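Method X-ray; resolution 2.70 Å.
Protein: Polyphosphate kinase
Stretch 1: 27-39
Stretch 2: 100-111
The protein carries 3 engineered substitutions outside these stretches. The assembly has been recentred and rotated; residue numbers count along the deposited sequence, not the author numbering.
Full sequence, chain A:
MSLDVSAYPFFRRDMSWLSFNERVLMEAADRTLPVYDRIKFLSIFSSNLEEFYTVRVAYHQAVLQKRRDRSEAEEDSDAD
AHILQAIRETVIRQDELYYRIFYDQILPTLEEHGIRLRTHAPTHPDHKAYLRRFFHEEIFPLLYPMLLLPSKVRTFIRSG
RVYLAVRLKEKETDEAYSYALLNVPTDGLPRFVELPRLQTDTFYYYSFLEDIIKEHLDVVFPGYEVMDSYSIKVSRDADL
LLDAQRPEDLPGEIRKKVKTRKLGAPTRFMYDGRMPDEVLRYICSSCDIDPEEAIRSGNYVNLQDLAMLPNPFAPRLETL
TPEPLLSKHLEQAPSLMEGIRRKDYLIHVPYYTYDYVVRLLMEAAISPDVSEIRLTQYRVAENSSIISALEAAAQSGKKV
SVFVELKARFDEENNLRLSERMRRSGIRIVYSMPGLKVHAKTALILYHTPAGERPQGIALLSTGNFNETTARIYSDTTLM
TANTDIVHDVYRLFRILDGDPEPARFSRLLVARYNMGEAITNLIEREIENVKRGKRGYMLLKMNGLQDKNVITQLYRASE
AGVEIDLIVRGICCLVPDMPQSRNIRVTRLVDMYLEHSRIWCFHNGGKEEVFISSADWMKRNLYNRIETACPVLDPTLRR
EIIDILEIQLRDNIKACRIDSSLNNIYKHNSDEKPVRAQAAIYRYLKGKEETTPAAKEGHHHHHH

Stretch 1 (27-39) EAADRTLPVYDRI
Stretch 2 100-111: RIFYDQILPTLE

No hydrogen bond joins the two stretches of this polyphosphate kinase, although arginine, glutamine and threonine side chains meet across them; 568 Å² is buried between them, both sides summed, and the pairings are van der Waals contacts, many of them apolar. Stretch 2 is helical throughout 100-111, but a wider pi-type turn spans 102-106 (Ile106 N to Ile101 O, 2.8 Å; Leu107 N to Phe102 O, 3.0 Å), and the helix kinks at Pro108, whose ring nitrogen has no hydrogen to donate. Gln105 has phi/psi -128/-59 here; its O accepts both Thr109 N (2.7 Å) and Thr109 OG1 (a very short 2.4 Å).

Stretch 1 begins in a helix, and a type I turn runs from Asp30 to Leu33, closed by Leu33 N to Asp30 O (3.1 Å). Asp30 OD1 (chi1 t) accepts Thr32 N at 3.0 Å and Thr32 OG1 (chi1 p) at 2.7 Å. Pro34 occupies the N-cap position, right before helix 35-39, which runs at 146° to helix 100-111, roughly antiparallel, with axes 10.5 Å apart. CA atoms pair Ala29 with Ile101 (6.1 Å) and Val35 with Ile106 (6.9 Å).

Where the backbones are close, Ala29 CB lies 3.8 Å from Ile101 CD1 (mt). Farther along, Val35 CG1 (chi1 -108°) meets Thr109 CG2 (chi1 -42°, m) at 3.5 Å. Ile39 (mt) places CG1 3.6 Å from Ile106 CG2 (mm) and CD1 4.0 Å from Leu110 CD1 (mt), while Tyr36 (chi1 m, chi2 89°) brings CE1 to 3.9 Å from Leu110 CD2.

Arg38 (m, t, -107°) folds back to its own stretch: NE donates to Leu33 O at 2.8 Å, and NH2 adds a weak bond to the same oxygen at 3.1 Å. Arg38 NH2 also lies 3.6 Å from Thr109 CG2. Arg31 (m, t, p) rests its CD 3.4 Å from Gln105 NE2 (mt, chi3 -16°).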

# COMPACT_ATOMS: atom_id res chain seq x y z
N GLU A 27 27.05 14.27 2.16
CA GLU A 27 26.70 13.91 0.79
C GLU A 27 25.88 15.02 0.19
O GLU A 27 26.07 15.38 -0.97
CB GLU A 27 25.92 12.61 0.70
CG GLU A 27 26.79 11.37 0.75
CD GLU A 27 27.54 11.13 -0.54
OE1 GLU A 27 26.98 11.43 -1.61
OE2 GLU A 27 28.68 10.63 -0.50
N ALA A 28 24.99 15.58 1.00
CA ALA A 28 24.17 16.70 0.57
C ALA A 28 25.00 17.94 0.20
O ALA A 28 24.66 18.66 -0.73
CB ALA A 28 23.16 17.04 1.61
N ALA A 29 26.12 18.14 0.90
CA ALA A 29 27.03 19.28 0.68
C ALA A 29 27.98 19.08 -0.49
O ALA A 29 28.69 20.01 -0.87
CB ALA A 29 27.83 19.57 1.95
N ASP A 30 28.00 17.87 -1.05
CA ASP A 30 28.94 17.53 -2.12
C ASP A 30 28.49 18.12 -3.44
O ASP A 30 27.68 17.52 -4.16
CB ASP A 30 29.12 16.01 -2.24
CG ASP A 30 30.19 15.60 -3.27
OD1 ASP A 30 30.77 16.49 -3.94
OD2 ASP A 30 30.44 14.39 -3.42
N ARG A 31 29.06 19.27 -3.77
CA ARG A 31 28.66 20.00 -4.96
C ARG A 31 29.01 19.31 -6.26
O ARG A 31 28.59 19.77 -7.31
CB ARG A 31 29.17 21.43 -4.95
CG ARG A 31 28.28 22.32 -4.11
CD ARG A 31 28.91 23.63 -3.78
NE ARG A 31 29.12 24.45 -4.96
CZ ARG A 31 28.19 25.21 -5.52
NH1 ARG A 31 26.95 25.26 -5.02
NH2 ARG A 31 28.50 25.93 -6.60
N THR A 32 29.74 18.20 -6.20
CA THR A 32 30.10 17.48 -7.43
C THR A 32 29.00 16.52 -7.84
O THR A 32 29.10 15.88 -8.88
CB THR A 32 31.38 16.67 -7.27
OG1 THR A 32 31.13 15.54 -6.42
CG2 THR A 32 32.48 17.55 -6.69
N LEU A 33 27.97 16.42 -7.01
CA LEU A 33 26.88 15.47 -7.23
C LEU A 33 25.67 16.17 -7.84
O LEU A 33 25.37 17.31 -7.49
CB LEU A 33 26.47 14.83 -5.90
CG LEU A 33 27.55 14.04 -5.18
CD1 LEU A 33 26.95 13.40 -3.98
CD2 LEU A 33 28.18 12.97 -6.09
N PRO A 34 24.98 15.47 -8.76
CA PRO A 34 23.73 15.93 -9.36
C PRO A 34 22.75 16.29 -8.28
O PRO A 34 22.62 15.52 -7.33
CB PRO A 34 23.25 14.69 -10.11
CG PRO A 34 24.49 14.01 -10.48
CD PRO A 34 25.41 14.19 -9.33
N VAL A 35 22.08 17.45 -8.40
CA VAL A 35 21.29 18.01 -7.27
C VAL A 35 20.38 17.02 -6.59
O VAL A 35 20.34 16.97 -5.36
CB VAL A 35 20.35 19.19 -7.62
CG1 VAL A 35 20.88 20.47 -7.05
CG2 VAL A 35 19.98 19.26 -9.11
N TYR A 36 19.62 16.25 -7.38
CA TYR A 36 18.64 15.38 -6.78
C TYR A 36 19.27 14.29 -5.92
O TYR A 36 18.66 13.85 -4.95
CB TYR A 36 17.62 14.88 -7.81
CG TYR A 36 16.56 15.94 -8.06
CD1 TYR A 36 16.73 16.92 -9.04
CD2 TYR A 36 15.42 16.00 -7.27
CE1 TYR A 36 15.78 17.91 -9.24
CE2 TYR A 36 14.46 16.97 -7.47
CZ TYR A 36 14.65 17.92 -8.44
OH TYR A 36 13.69 18.88 -8.61
N ASP A 37 20.51 13.93 -6.23
CA ASP A 37 21.28 13.04 -5.36
C ASP A 37 21.45 13.65 -3.98
O ASP A 37 21.27 12.96 -2.98
CB ASP A 37 22.66 12.74 -5.94
CG ASP A 37 22.59 11.99 -7.25
OD1 ASP A 37 21.48 11.63 -7.72
OD2 ASP A 37 23.67 11.76 -7.82
N ARG A 38 21.79 14.93 -3.95
CA ARG A 38 22.00 15.64 -2.70
C ARG A 38 20.70 15.82 -1.94
O ARG A 38 20.64 15.58 -0.73
CB ARG A 38 22.66 16.98 -2.97
CG ARG A 38 23.99 16.85 -3.68
CD ARG A 38 24.62 18.19 -3.83
NE ARG A 38 24.56 18.68 -5.20
CZ ARG A 38 24.80 19.94 -5.55
NH1 ARG A 38 25.08 20.85 -4.63
NH2 ARG A 38 24.72 20.30 -6.82
N ILE A 39 19.65 16.23 -2.65
CA ILE A 39 18.31 16.38 -2.07
C ILE A 39 17.82 15.11 -1.37
O ILE A 39 17.28 15.18 -0.25
CB ILE A 39 17.30 16.83 -3.15
CG1 ILE A 39 17.63 18.25 -3.62
CG2 ILE A 39 15.86 16.70 -2.62
CD1 ILE A 39 16.50 18.95 -4.34
N ARG A 100 22.03 25.85 5.86
CA ARG A 100 23.04 26.44 5.00
C ARG A 100 23.10 25.71 3.66
O ARG A 100 23.04 26.34 2.61
CB ARG A 100 24.41 26.45 5.68
CG ARG A 100 24.76 27.76 6.35
CD ARG A 100 26.18 27.77 6.89
NE ARG A 100 26.28 27.08 8.17
CZ ARG A 100 27.06 26.04 8.42
NH1 ARG A 100 27.85 25.55 7.47
NH2 ARG A 100 27.06 25.49 9.63
N ILE A 101 23.16 24.38 3.69
CA ILE A 101 23.15 23.60 2.46
C ILE A 101 21.88 23.86 1.67
O ILE A 101 21.92 24.10 0.47
CB ILE A 101 23.32 22.10 2.74
CG1 ILE A 101 24.66 21.86 3.41
CG2 ILE A 101 23.32 21.30 1.46
CD1 ILE A 101 24.81 20.52 4.04
N PHE A 102 20.74 23.87 2.37
CA PHE A 102 19.45 24.01 1.71
C PHE A 102 19.25 25.37 1.04
O PHE A 102 18.88 25.44 -0.13
CB PHE A 102 18.32 23.74 2.70
CG PHE A 102 16.95 23.78 2.09
CD1 PHE A 102 16.56 22.81 1.17
CD2 PHE A 102 16.05 24.78 2.43
CE1 PHE A 102 15.30 22.84 0.60
CE2 PHE A 102 14.79 24.81 1.86
CZ PHE A 102 14.42 23.84 0.94
N TYR A 103 19.50 26.43 1.79
CA TYR A 103 19.26 27.78 1.30
C TYR A 103 20.40 28.33 0.46
O TYR A 103 20.16 29.11 -0.46
CB TYR A 103 19.02 28.72 2.47
CG TYR A 103 17.67 28.57 3.12
CD1 TYR A 103 16.52 28.89 2.42
CD2 TYR A 103 17.55 28.13 4.43
CE1 TYR A 103 15.29 28.78 3.01
CE2 TYR A 103 16.32 28.01 5.02
CZ TYR A 103 15.19 28.33 4.30
OH TYR A 103 13.94 28.21 4.87
N ASP A 104 21.63 27.95 0.79
CA ASP A 104 22.79 28.53 0.11
C ASP A 104 23.24 27.73 -1.09
O ASP A 104 23.96 28.24 -1.94
CB ASP A 104 23.96 28.70 1.08
CG ASP A 104 23.59 29.51 2.29
OD1 ASP A 104 22.73 30.39 2.15
OD2 ASP A 104 24.16 29.26 3.38
N GLN A 105 22.83 26.47 -1.17
CA GLN A 105 23.32 25.63 -2.24
C GLN A 105 22.21 24.95 -3.02
O GLN A 105 22.08 25.16 -4.23
CB GLN A 105 24.34 24.63 -1.70
CG GLN A 105 25.66 25.26 -1.30
CD GLN A 105 26.65 24.25 -0.73
OE1 GLN A 105 26.28 23.13 -0.37
NE2 GLN A 105 27.92 24.64 -0.66
N ILE A 106 21.40 24.15 -2.33
CA ILE A 106 20.33 23.41 -3.01
C ILE A 106 19.37 24.31 -3.80
O ILE A 106 19.32 24.21 -5.03
CB ILE A 106 19.56 22.52 -2.04
CG1 ILE A 106 20.53 21.65 -1.26
CG2 ILE A 106 18.53 21.68 -2.80
CD1 ILE A 106 21.08 20.49 -2.02
N LEU A 107 18.65 25.20 -3.10
CA LEU A 107 17.71 26.12 -3.78
C LEU A 107 18.34 26.91 -4.93
O LEU A 107 17.76 26.97 -6.02
CB LEU A 107 16.98 27.05 -2.79
CG LEU A 107 16.05 26.31 -1.83
CD1 LEU A 107 15.23 27.24 -0.97
CD2 LEU A 107 15.18 25.41 -2.65
N PRO A 108 19.51 27.52 -4.69
CA PRO A 108 20.27 28.14 -5.78
C PRO A 108 20.64 27.20 -6.93
O PRO A 108 20.56 27.61 -8.08
CB PRO A 108 21.55 28.61 -5.08
CG PRO A 108 21.15 28.82 -3.71
CD PRO A 108 20.19 27.72 -3.40
N THR A 109 21.05 25.97 -6.63
CA THR A 109 21.42 25.02 -7.70
C THR A 109 20.19 24.59 -8.50
O THR A 109 20.26 24.47 -9.72
CB THR A 109 22.11 23.77 -7.14
OG1 THR A 109 23.03 24.15 -6.13
CG2 THR A 109 22.86 23.07 -8.23
N LEU A 110 19.07 24.37 -7.82
CA LEU A 110 17.80 24.08 -8.49
C LEU A 110 17.46 25.16 -9.51
O LEU A 110 17.03 24.86 -10.62
CB LEU A 110 16.67 23.91 -7.47
CG LEU A 110 16.64 22.58 -6.68
CD1 LEU A 110 15.72 22.71 -5.48
CD2 LEU A 110 16.24 21.37 -7.52
N GLU A 111 17.67 26.42 -9.14
CA GLU A 111 17.43 27.53 -10.05
C GLU A 111 18.36 27.57 -11.25
O GLU A 111 17.95 27.91 -12.35
CB GLU A 111 17.46 28.86 -9.30
CG GLU A 111 16.11 29.25 -8.76
CD GLU A 111 16.15 30.48 -7.89
OE1 GLU A 111 17.20 31.17 -7.85
OE2 GLU A 111 15.14 30.75 -7.22